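Local atomic coordinates of EGF family domain-containing protein (Toxoplasma gondii, PDB entry 4Z80), a protein that binds a peptide of the rhoptry neck protein RON2L1 and probably takes part, as an AMA-family surface antigen, in forming the moving junction during host-cell invasion. Residues A[358-364]-A[466-470]; A[352-356]-A[404-408]; A[63-67]-A[275-279]; A[28-32]-A[175-179]. All coordinates share one frame; numbering follows the deposited sequence.

Interaction 1 of 4, residues A[358-364]-A[466-470]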
# COMPACT_ATOMS: atom_id res chain seq x y z
N VAL A 358 26.46 21.20 0.93
CA VAL A 358 27.85 21.36 1.34
C VAL A 358 28.37 22.72 0.88
O VAL A 358 28.05 23.18 -0.21
CB VAL A 358 28.73 20.23 0.80
CG1 VAL A 358 30.20 20.48 1.11
CG2 VAL A 358 28.31 18.89 1.40
N SER A 359 29.14 23.35 1.75
CA SER A 359 29.77 24.63 1.45
C SER A 359 31.26 24.55 1.79
O SER A 359 31.62 24.18 2.91
CB SER A 359 29.10 25.76 2.22
OG SER A 359 29.69 27.01 1.92
N LYS A 360 32.10 24.86 0.82
CA LYS A 360 33.55 24.88 1.01
C LYS A 360 34.09 23.57 1.58
O LYS A 360 34.92 23.57 2.49
CB LYS A 360 33.95 26.04 1.92
CG LYS A 360 33.55 27.41 1.38
CD LYS A 360 33.42 28.43 2.49
CE LYS A 360 32.75 29.70 2.00
NZ LYS A 360 33.63 30.49 1.10
N GLY A 361 33.60 22.46 1.05
CA GLY A 361 34.16 21.15 1.34
C GLY A 361 33.75 20.51 2.65
O GLY A 361 33.30 19.36 2.66
N LYS A 362 33.91 21.22 3.76
CA LYS A 362 33.72 20.62 5.09
C LYS A 362 32.71 21.37 5.95
O LYS A 362 32.65 21.16 7.16
CB LYS A 362 35.07 20.52 5.81
CG LYS A 362 36.12 21.50 5.32
CD LYS A 362 37.37 21.49 6.20
CE LYS A 362 37.14 22.23 7.51
NZ LYS A 362 38.43 22.57 8.18
N TYR A 363 31.91 22.23 5.32
CA TYR A 363 30.85 22.95 6.03
C TYR A 363 29.52 22.70 5.35
O TYR A 363 29.46 22.13 4.27
CB TYR A 363 31.16 24.44 6.11
CG TYR A 363 32.45 24.73 6.85
CD1 TYR A 363 32.44 24.92 8.23
CD2 TYR A 363 33.66 24.80 6.19
CE1 TYR A 363 33.61 25.17 8.92
CE2 TYR A 363 34.84 25.05 6.88
CZ TYR A 363 34.80 25.24 8.24
OH TYR A 363 35.96 25.49 8.94
N CYS A 364 28.46 23.12 6.03
CA CYS A 364 27.10 22.95 5.54
C CYS A 364 26.41 24.30 5.63
O CYS A 364 26.55 25.00 6.63
CB CYS A 364 26.36 21.88 6.36
SG CYS A 364 24.78 21.31 5.67
N LEU A 466 27.62 18.45 9.48
CA LEU A 466 28.81 19.28 9.34
C LEU A 466 28.59 20.60 10.07
O LEU A 466 27.45 21.04 10.23
CB LEU A 466 29.15 19.54 7.87
CG LEU A 466 29.63 18.36 7.04
CD1 LEU A 466 29.69 18.75 5.57
CD2 LEU A 466 30.98 17.87 7.53
N PRO A 467 29.68 21.25 10.50
CA PRO A 467 29.54 22.59 11.08
C PRO A 467 28.98 23.57 10.05
O PRO A 467 29.27 23.43 8.86
CB PRO A 467 30.98 22.96 11.48
CG PRO A 467 31.85 22.06 10.67
CD PRO A 467 31.08 20.80 10.45
N GLU A 468 28.20 24.54 10.52
CA GLU A 468 27.60 25.51 9.62
C GLU A 468 28.65 26.47 9.07
O GLU A 468 29.54 26.91 9.79
CB GLU A 468 26.49 26.31 10.33
CG GLU A 468 25.89 27.41 9.44
CD GLU A 468 24.67 28.09 10.05
OE1 GLU A 468 24.32 27.79 11.20
OE2 GLU A 468 24.06 28.93 9.35
N ASP A 469 28.54 26.75 7.78
CA ASP A 469 29.26 27.87 7.19
C ASP A 469 28.54 29.15 7.59
O ASP A 469 27.52 29.50 7.01
CB ASP A 469 29.32 27.73 5.66
CG ASP A 469 30.15 28.82 5.00
OD1 ASP A 469 30.54 29.79 5.70
OD2 ASP A 469 30.41 28.71 3.79
N LYS A 470 29.08 29.85 8.59
CA LYS A 470 28.41 31.03 9.12
C LYS A 470 28.83 32.32 8.40
O LYS A 470 28.44 33.41 8.81
CB LYS A 470 28.69 31.17 10.62
CG LYS A 470 28.13 30.03 11.45
CD LYS A 470 28.38 30.24 12.93
CE LYS A 470 27.88 29.05 13.74
NZ LYS A 470 28.31 29.14 15.16

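Interaction 2 of 4, residues A[352-356]-A[404-408]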
# COMPACT_ATOMS: atom_id res chain seq x y z
N ASN A 352 16.72 17.92 15.88
CA ASN A 352 17.85 18.79 16.14
C ASN A 352 18.77 18.98 14.95
O ASN A 352 19.97 19.18 15.11
CB ASN A 352 18.65 18.26 17.34
CG ASN A 352 17.86 18.29 18.63
OD1 ASN A 352 17.62 17.25 19.24
ND2 ASN A 352 17.43 19.48 19.05
N VAL A 353 18.21 18.94 13.74
CA VAL A 353 19.00 19.22 12.55
C VAL A 353 18.22 20.04 11.54
O VAL A 353 16.99 20.11 11.60
CB VAL A 353 19.51 17.93 11.87
CG1 VAL A 353 20.64 17.29 12.70
CG2 VAL A 353 18.37 16.95 11.63
N ARG A 354 18.98 20.67 10.64
CA ARG A 354 18.45 21.52 9.56
C ARG A 354 18.99 21.03 8.21
O ARG A 354 20.19 20.76 8.09
CB ARG A 354 18.88 22.98 9.77
CG ARG A 354 18.60 23.57 11.13
CD ARG A 354 19.59 24.68 11.47
NE ARG A 354 19.53 25.80 10.52
CZ ARG A 354 20.44 26.76 10.45
NH1 ARG A 354 21.50 26.76 11.25
NH2 ARG A 354 20.30 27.74 9.56
N TRP A 355 18.14 20.93 7.19
CA TRP A 355 18.62 20.53 5.86
C TRP A 355 19.61 21.53 5.28
O TRP A 355 19.38 22.74 5.34
CB TRP A 355 17.45 20.40 4.86
CG TRP A 355 16.41 19.40 5.25
CD1 TRP A 355 15.14 19.67 5.69
CD2 TRP A 355 16.52 17.97 5.21
NE1 TRP A 355 14.47 18.50 5.93
CE2 TRP A 355 15.29 17.44 5.64
CE3 TRP A 355 17.55 17.10 4.84
CZ2 TRP A 355 15.06 16.08 5.74
CZ3 TRP A 355 17.32 15.74 4.94
CH2 TRP A 355 16.09 15.24 5.38
N GLY A 356 20.68 21.03 4.67
CA GLY A 356 21.65 21.90 4.02
C GLY A 356 22.31 21.29 2.80
O GLY A 356 22.01 20.16 2.40
N HIS A 404 9.83 18.46 -0.83
CA HIS A 404 10.01 17.14 -0.21
C HIS A 404 10.78 17.17 1.09
O HIS A 404 10.92 16.13 1.74
CB HIS A 404 10.70 16.19 -1.18
CG HIS A 404 9.84 15.88 -2.36
ND1 HIS A 404 8.67 15.16 -2.26
CD2 HIS A 404 9.94 16.27 -3.66
CE1 HIS A 404 8.10 15.08 -3.45
NE2 HIS A 404 8.84 15.75 -4.31
N TRP A 405 11.26 18.35 1.47
CA TRP A 405 12.06 18.54 2.68
C TRP A 405 11.58 19.80 3.36
O TRP A 405 11.36 20.81 2.69
CB TRP A 405 13.55 18.64 2.35
CG TRP A 405 14.02 17.55 1.44
CD1 TRP A 405 14.54 16.34 1.81
CD2 TRP A 405 13.99 17.55 0.01
NE1 TRP A 405 14.84 15.59 0.69
CE2 TRP A 405 14.50 16.31 -0.42
CE3 TRP A 405 13.57 18.48 -0.95
CZ2 TRP A 405 14.62 15.99 -1.77
CZ3 TRP A 405 13.68 18.15 -2.28
CH2 TRP A 405 14.19 16.91 -2.69
N ALA A 406 11.43 19.75 4.68
CA ALA A 406 11.14 20.93 5.46
C ALA A 406 11.98 20.96 6.73
O ALA A 406 12.28 19.91 7.31
CB ALA A 406 9.67 21.00 5.83
N THR A 407 12.34 22.17 7.15
CA THR A 407 13.00 22.39 8.43
C THR A 407 12.06 23.18 9.29
O THR A 407 11.62 24.27 8.89
CB THR A 407 14.33 23.17 8.29
OG1 THR A 407 15.28 22.39 7.54
CG2 THR A 407 14.93 23.52 9.66
N PHE A 408 11.73 22.63 10.44
CA PHE A 408 10.93 23.31 11.44
C PHE A 408 11.85 23.99 12.44
O PHE A 408 12.76 23.35 12.96
CB PHE A 408 9.99 22.35 12.15
CG PHE A 408 9.18 22.99 13.23
CD1 PHE A 408 8.05 23.72 12.91
CD2 PHE A 408 9.52 22.83 14.57
CE1 PHE A 408 7.28 24.31 13.90
CE2 PHE A 408 8.75 23.41 15.56
CZ PHE A 408 7.63 24.15 15.23
O HOH W 1 17.31 24.01 6.68

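Interaction 3 of 4, residues A[63-67]-A[275-279]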
# COMPACT_ATOMS: atom_id res chain seq x y z
N MET A 63 -1.28 0.93 -15.20
CA MET A 63 -1.36 -0.48 -14.89
C MET A 63 -0.46 -1.27 -15.84
O MET A 63 -0.53 -1.12 -17.06
CB MET A 63 -2.80 -0.98 -14.96
CG MET A 63 -2.96 -2.49 -14.77
SD MET A 63 -2.34 -3.12 -13.19
CE MET A 63 -3.61 -2.54 -12.06
N TYR A 64 0.39 -2.09 -15.25
CA TYR A 64 1.34 -2.91 -15.98
C TYR A 64 1.00 -4.37 -15.71
O TYR A 64 1.00 -4.80 -14.56
CB TYR A 64 2.77 -2.61 -15.54
CG TYR A 64 3.83 -3.46 -16.18
CD1 TYR A 64 4.30 -3.16 -17.45
CD2 TYR A 64 4.39 -4.53 -15.51
CE1 TYR A 64 5.29 -3.93 -18.04
CE2 TYR A 64 5.37 -5.31 -16.09
CZ TYR A 64 5.82 -5.00 -17.35
OH TYR A 64 6.81 -5.76 -17.93
N ASP A 65 0.70 -5.11 -16.77
CA ASP A 65 0.37 -6.52 -16.64
C ASP A 65 1.19 -7.34 -17.63
O ASP A 65 0.92 -7.34 -18.83
CB ASP A 65 -1.13 -6.74 -16.86
CG ASP A 65 -1.58 -8.11 -16.40
OD1 ASP A 65 -0.77 -9.05 -16.47
OD2 ASP A 65 -2.75 -8.25 -15.96
N SER A 66 2.19 -8.04 -17.11
CA SER A 66 3.06 -8.87 -17.93
C SER A 66 2.75 -10.35 -17.75
O SER A 66 3.59 -11.21 -17.99
CB SER A 66 4.53 -8.59 -17.60
OG SER A 66 4.78 -8.80 -16.22
N SER A 67 1.53 -10.66 -17.31
CA SER A 67 1.05 -12.03 -17.39
C SER A 67 0.92 -12.36 -18.87
O SER A 67 0.86 -11.46 -19.71
CB SER A 67 -0.28 -12.22 -16.64
OG SER A 67 -1.33 -11.48 -17.24
N PHE A 275 -7.85 -7.02 -10.35
CA PHE A 275 -7.03 -6.73 -9.18
C PHE A 275 -5.58 -7.13 -9.44
O PHE A 275 -5.28 -8.31 -9.61
CB PHE A 275 -7.56 -7.47 -7.94
CG PHE A 275 -8.94 -7.04 -7.53
CD1 PHE A 275 -9.13 -5.89 -6.78
CD2 PHE A 275 -10.06 -7.77 -7.89
CE1 PHE A 275 -10.39 -5.48 -6.39
CE2 PHE A 275 -11.33 -7.37 -7.52
CZ PHE A 275 -11.49 -6.22 -6.77
N ARG A 276 -4.69 -6.15 -9.47
CA ARG A 276 -3.28 -6.42 -9.71
C ARG A 276 -2.42 -5.35 -9.06
O ARG A 276 -2.82 -4.18 -8.99
CB ARG A 276 -2.98 -6.48 -11.22
CG ARG A 276 -1.52 -6.74 -11.55
CD ARG A 276 -1.30 -7.08 -13.02
NE ARG A 276 0.12 -7.29 -13.30
CZ ARG A 276 0.72 -8.47 -13.43
NH1 ARG A 276 0.05 -9.61 -13.32
NH2 ARG A 276 2.02 -8.50 -13.68
N SER A 277 -1.25 -5.76 -8.60
CA SER A 277 -0.27 -4.86 -8.01
C SER A 277 -0.88 -3.98 -6.93
O SER A 277 -0.68 -2.77 -6.88
CB SER A 277 0.37 -4.01 -9.11
OG SER A 277 0.99 -4.86 -10.06
N LEU A 278 -1.62 -4.62 -6.03
CA LEU A 278 -2.37 -3.90 -5.02
C LEU A 278 -1.46 -3.22 -4.02
O LEU A 278 -0.47 -3.81 -3.58
CB LEU A 278 -3.33 -4.84 -4.28
CG LEU A 278 -4.43 -5.48 -5.13
CD1 LEU A 278 -5.29 -6.38 -4.27
CD2 LEU A 278 -5.28 -4.44 -5.83
N PRO A 279 -1.80 -1.99 -3.62
CA PRO A 279 -1.07 -1.38 -2.51
C PRO A 279 -1.45 -2.02 -1.18
O PRO A 279 -2.40 -2.82 -1.12
CB PRO A 279 -1.50 0.09 -2.59
CG PRO A 279 -2.88 0.04 -3.10
CD PRO A 279 -2.94 -1.16 -4.04
O HOH W 2 2.31 -4.31 -12.30
O HOH W 3 -2.76 -10.17 -14.04

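Interaction 4 of 4, residues A[28-32]-A[175-179]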
# COMPACT_ATOMS: atom_id res chain seq x y z
N LEU A 28 8.81 1.45 -10.57
CA LEU A 28 9.49 0.28 -11.07
C LEU A 28 8.52 -0.85 -11.34
O LEU A 28 7.41 -0.89 -10.80
CB LEU A 28 10.58 -0.18 -10.10
CG LEU A 28 10.22 -0.81 -8.75
CD1 LEU A 28 9.85 -2.29 -8.85
CD2 LEU A 28 11.38 -0.64 -7.78
N ILE A 29 8.94 -1.74 -12.22
CA ILE A 29 8.23 -2.98 -12.46
C ILE A 29 9.24 -4.12 -12.35
O ILE A 29 10.43 -3.93 -12.60
CB ILE A 29 7.56 -2.98 -13.84
CG1 ILE A 29 8.57 -2.60 -14.92
CG2 ILE A 29 6.38 -2.01 -13.86
CD1 ILE A 29 8.24 -3.14 -16.25
N TRP A 30 8.77 -5.30 -11.95
CA TRP A 30 9.66 -6.44 -11.76
C TRP A 30 9.94 -7.10 -13.11
O TRP A 30 9.02 -7.32 -13.89
CB TRP A 30 9.06 -7.45 -10.76
CG TRP A 30 8.67 -6.82 -9.46
CD1 TRP A 30 7.40 -6.63 -8.99
CD2 TRP A 30 9.55 -6.27 -8.48
NE1 TRP A 30 7.44 -6.00 -7.78
CE2 TRP A 30 8.74 -5.77 -7.43
CE3 TRP A 30 10.94 -6.14 -8.37
CZ2 TRP A 30 9.28 -5.15 -6.31
CZ3 TRP A 30 11.47 -5.53 -7.25
CH2 TRP A 30 10.64 -5.04 -6.23
N ASP A 31 11.20 -7.40 -13.37
CA ASP A 31 11.57 -8.13 -14.58
C ASP A 31 12.97 -8.70 -14.44
O ASP A 31 13.89 -8.00 -14.04
CB ASP A 31 11.50 -7.23 -15.81
CG ASP A 31 11.49 -8.01 -17.10
OD1 ASP A 31 12.59 -8.43 -17.54
OD2 ASP A 31 10.40 -8.23 -17.68
N LYS A 32 13.14 -9.98 -14.77
CA LYS A 32 14.44 -10.62 -14.57
C LYS A 32 15.50 -10.07 -15.53
O LYS A 32 16.69 -10.30 -15.33
CB LYS A 32 14.33 -12.14 -14.69
CG LYS A 32 13.87 -12.66 -16.04
CD LYS A 32 13.73 -14.17 -15.99
CE LYS A 32 13.05 -14.71 -17.23
NZ LYS A 32 13.75 -14.29 -18.48
N ASP A 175 4.12 -15.25 -15.76
CA ASP A 175 4.02 -13.81 -15.51
C ASP A 175 5.42 -13.27 -15.27
O ASP A 175 6.10 -13.73 -14.36
CB ASP A 175 3.10 -13.56 -14.30
CG ASP A 175 2.78 -12.09 -14.07
OD1 ASP A 175 3.59 -11.20 -14.44
OD2 ASP A 175 1.71 -11.82 -13.48
N LYS A 176 5.84 -12.28 -16.05
CA LYS A 176 7.20 -11.79 -15.96
C LYS A 176 7.49 -11.07 -14.63
O LYS A 176 8.65 -10.86 -14.28
CB LYS A 176 7.50 -10.87 -17.14
CG LYS A 176 7.39 -11.59 -18.48
CD LYS A 176 7.96 -10.79 -19.63
CE LYS A 176 7.91 -11.59 -20.92
NZ LYS A 176 8.63 -10.93 -22.05
N GLU A 177 6.45 -10.74 -13.87
CA GLU A 177 6.63 -10.14 -12.55
C GLU A 177 6.63 -11.17 -11.42
O GLU A 177 6.95 -10.85 -10.28
CB GLU A 177 5.55 -9.09 -12.28
CG GLU A 177 5.72 -7.84 -13.11
CD GLU A 177 5.07 -6.63 -12.49
OE1 GLU A 177 3.82 -6.58 -12.46
OE2 GLU A 177 5.81 -5.74 -12.02
N PHE A 178 6.26 -12.41 -11.74
CA PHE A 178 6.21 -13.46 -10.74
C PHE A 178 7.56 -14.16 -10.64
O PHE A 178 8.25 -14.32 -11.64
CB PHE A 178 5.12 -14.47 -11.09
CG PHE A 178 4.86 -15.50 -10.03
CD1 PHE A 178 3.95 -15.25 -9.01
CD2 PHE A 178 5.50 -16.73 -10.05
CE1 PHE A 178 3.69 -16.18 -8.03
CE2 PHE A 178 5.25 -17.68 -9.07
CZ PHE A 178 4.34 -17.41 -8.06
N ASP A 179 7.94 -14.55 -9.43
CA ASP A 179 9.14 -15.35 -9.22
C ASP A 179 8.84 -16.41 -8.17
O ASP A 179 8.40 -16.09 -7.08
CB ASP A 179 10.32 -14.48 -8.79
CG ASP A 179 11.59 -15.29 -8.58
OD1 ASP A 179 12.35 -15.45 -9.56
OD2 ASP A 179 11.81 -15.77 -7.45
O HOH W 4 10.80 -11.80 -15.51

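Interaction 1 of 4, residues A[358-364]-A[466-470]
S359 OG donates to D469 OD2 (2.6 Å), using the OD2 lone pair turned away from OD1. Both side chains hold the polar group anti to the backbone N (chi1 -179° for S359, -176° for D469), which carries the two groups to the same point between the segments. K360 crosses the aspartate at about a right angle and lays its aliphatic end along the same oxygen, CE 3.1 Å from OD2; its NZ stays 4.6 Å from OD2, too far for a salt bridge. The backbones run together at a single beta bridge between C364 and E468: C364 N donates to P467 O (3.0 Å), and D469 N returns a bond to C364 O (2.9 Å). Through this bridge the segment 466-470, near the end of the modelled chain, is fastened beside the hairpin of strands 353-359 and 363-366, whose C364 is disulfide-bonded to C436. The Y363 side chain crosses that of P467 at about a right angle, CD1 3.8 Å from CG, while P467 O approaches the tyrosine edge. L466 faces the hairpin, its CB 3.9 Å from C364 CB. E468 leaves the backbone on the far side, though CB and CG still graze C364 O, and its OE1 pairs with R354.

Interaction 2 of 4, residues A[352-356]-A[404-408]
W355 and W405 form the aromatic part of this contact. The edge of W405 is directed at the face of W355 in a T-shaped pair, with the five-membered ring of W405 centred 5.0 Å from the six-membered ring of W355 and the planes at 73°. A CH-pi contact accompanies it: W405 CB sits 3.8 Å from the centroid of the five-membered ring of W355, almost straight above its face. F19 adds a second edge-to-face contact to W355, and its carbonyl accepts from W405 NE1.

The polar part is sparse. W355 NE1 gives a weak, bent hydrogen bond to A406 O (2.9 Å, 130° at the hydrogen), which approaches the indole at its edge, and a further weak one to F446 O. Water 1 joins the strands, donating to W355 O at 2.8 Å and lying 2.7 Å from T407 OG1. With OG1 beside its own backbone N (chi1 -64°), T407 directs the hydroxyl toward W355 and CG2 toward R354, where CG2 meets CG at 4.0 Å.

Segments 353-356 and 405-408 belong to different antiparallel sheets and run roughly antiparallel in direction, axes 6.5 Å apart at closest, so side chains rather than a backbone bond network join them. Packing between two indoles thus probably carries most of the cohesion here, while the weak NE1 bonds and the water supply partners for polar atoms enclosed between the sheets.

Interaction 3 of 4, residues A[63-67]-A[275-279]
R276 reaches the segment 63-67 with a straight chain, extended from CG to NE, and NE donates to Y64 O at 2.9 Å (144° at the hydrogen). The carbonyl receives it in its own plane, on a lone pair. The same oxygen takes a bond from water 2, which in turn accepts from S277 OG at 2.7 Å. D65 lies over one face of the guanidinium, the two planes 15° apart and stacked; OD1 is 3.3 Å from NH1, a salt bridge of charge alone because no N-H points at this oxygen. OD1 instead accepts from S67 N (2.9 Å), closing an Asx turn, and from S67 OG (2.6 Å). These two bonds help to hold the carboxylate over the guanidinium face in a buried meeting of two loops, one following strand 60-62 and the other leading into strand 280-283. OD2 accepts from C72 N and from water 3, which also takes a bond from R276 NH1 at 3.0 Å. NH1 and NH2 also form salt bridges, to D175 and E177 respectively. M63 bends back at chi2 and chi3 to cross the aliphatic part obliquely, bringing SD to 3.9 Å from R276 CB.

Interaction 4 of 4, residues A[28-32]-A[175-179]
This is a buried contact of side chain to backbone, made where W30 at the end of strand 27-30 meets E177 in the loop after helix 165-172. Its one direct hydrogen bond runs from W30 N to E177 OE2, 3.0 Å long and nearly straight at 163°. OE2 uses the lone pair turned away from OE1, and also accepts from H335 NE2, while OE1 is taken up by the arginine of the 275-279 loop; both oxygens are therefore engaged. The glutamate crosses the indole at about a right angle, its carboxylate tilted 35° to the ring plane and OE2 3.5 Å from W30 CD1. Its CG passes 3.4 Å from W30 O, and I29 CB borders OE2 from the preceding residue of the strand.

Residues 175-178 form a type I beta turn, closed by F178 N bonding to D175 O. An Asx turn reinforces it: D175 OD1 accepts from E177 N, approached from above the carboxylate plane. This turn packs against an outermost strand of the sheet built by 27-30, 43-51 and 36-40. W30 also makes a cation-pi contact with R260, whose NE donates to E177 O, so one arginine serves both sides of the contact.

Toward the more exposed end, D31 and K176 lie side by side and point the same way. D31 OD2 is 4.0 Å from K176 CB but 5.4 Å from NZ, making no salt bridge with K176; D31 OD1 accepts from D33 N. Beside them water 4 donates to K176 O at 2.6 Å and accepts from K32 N.

How the interactions relate
Interactions 1 and 2 share strand 353-359 and are tied by one charged link between their side chains and by packing of C364 on G356. Interaction 2 is buried and mainly aromatic, between two sheets; interaction 1 is partly exposed and relies on backbone bonds and a serine-aspartate pair at the hairpin. Interactions 3 and 4, with centres about 10 Å apart, form a second cluster, tied by the two charged links from the arginine of interaction 3 to the turn of interaction 4. Both are buried, yet charged and hydrated, and they join loops or a strand edge. The two clusters stay separate: even interactions 2 and 4 come no closer than about 15 Å between nearest atoms.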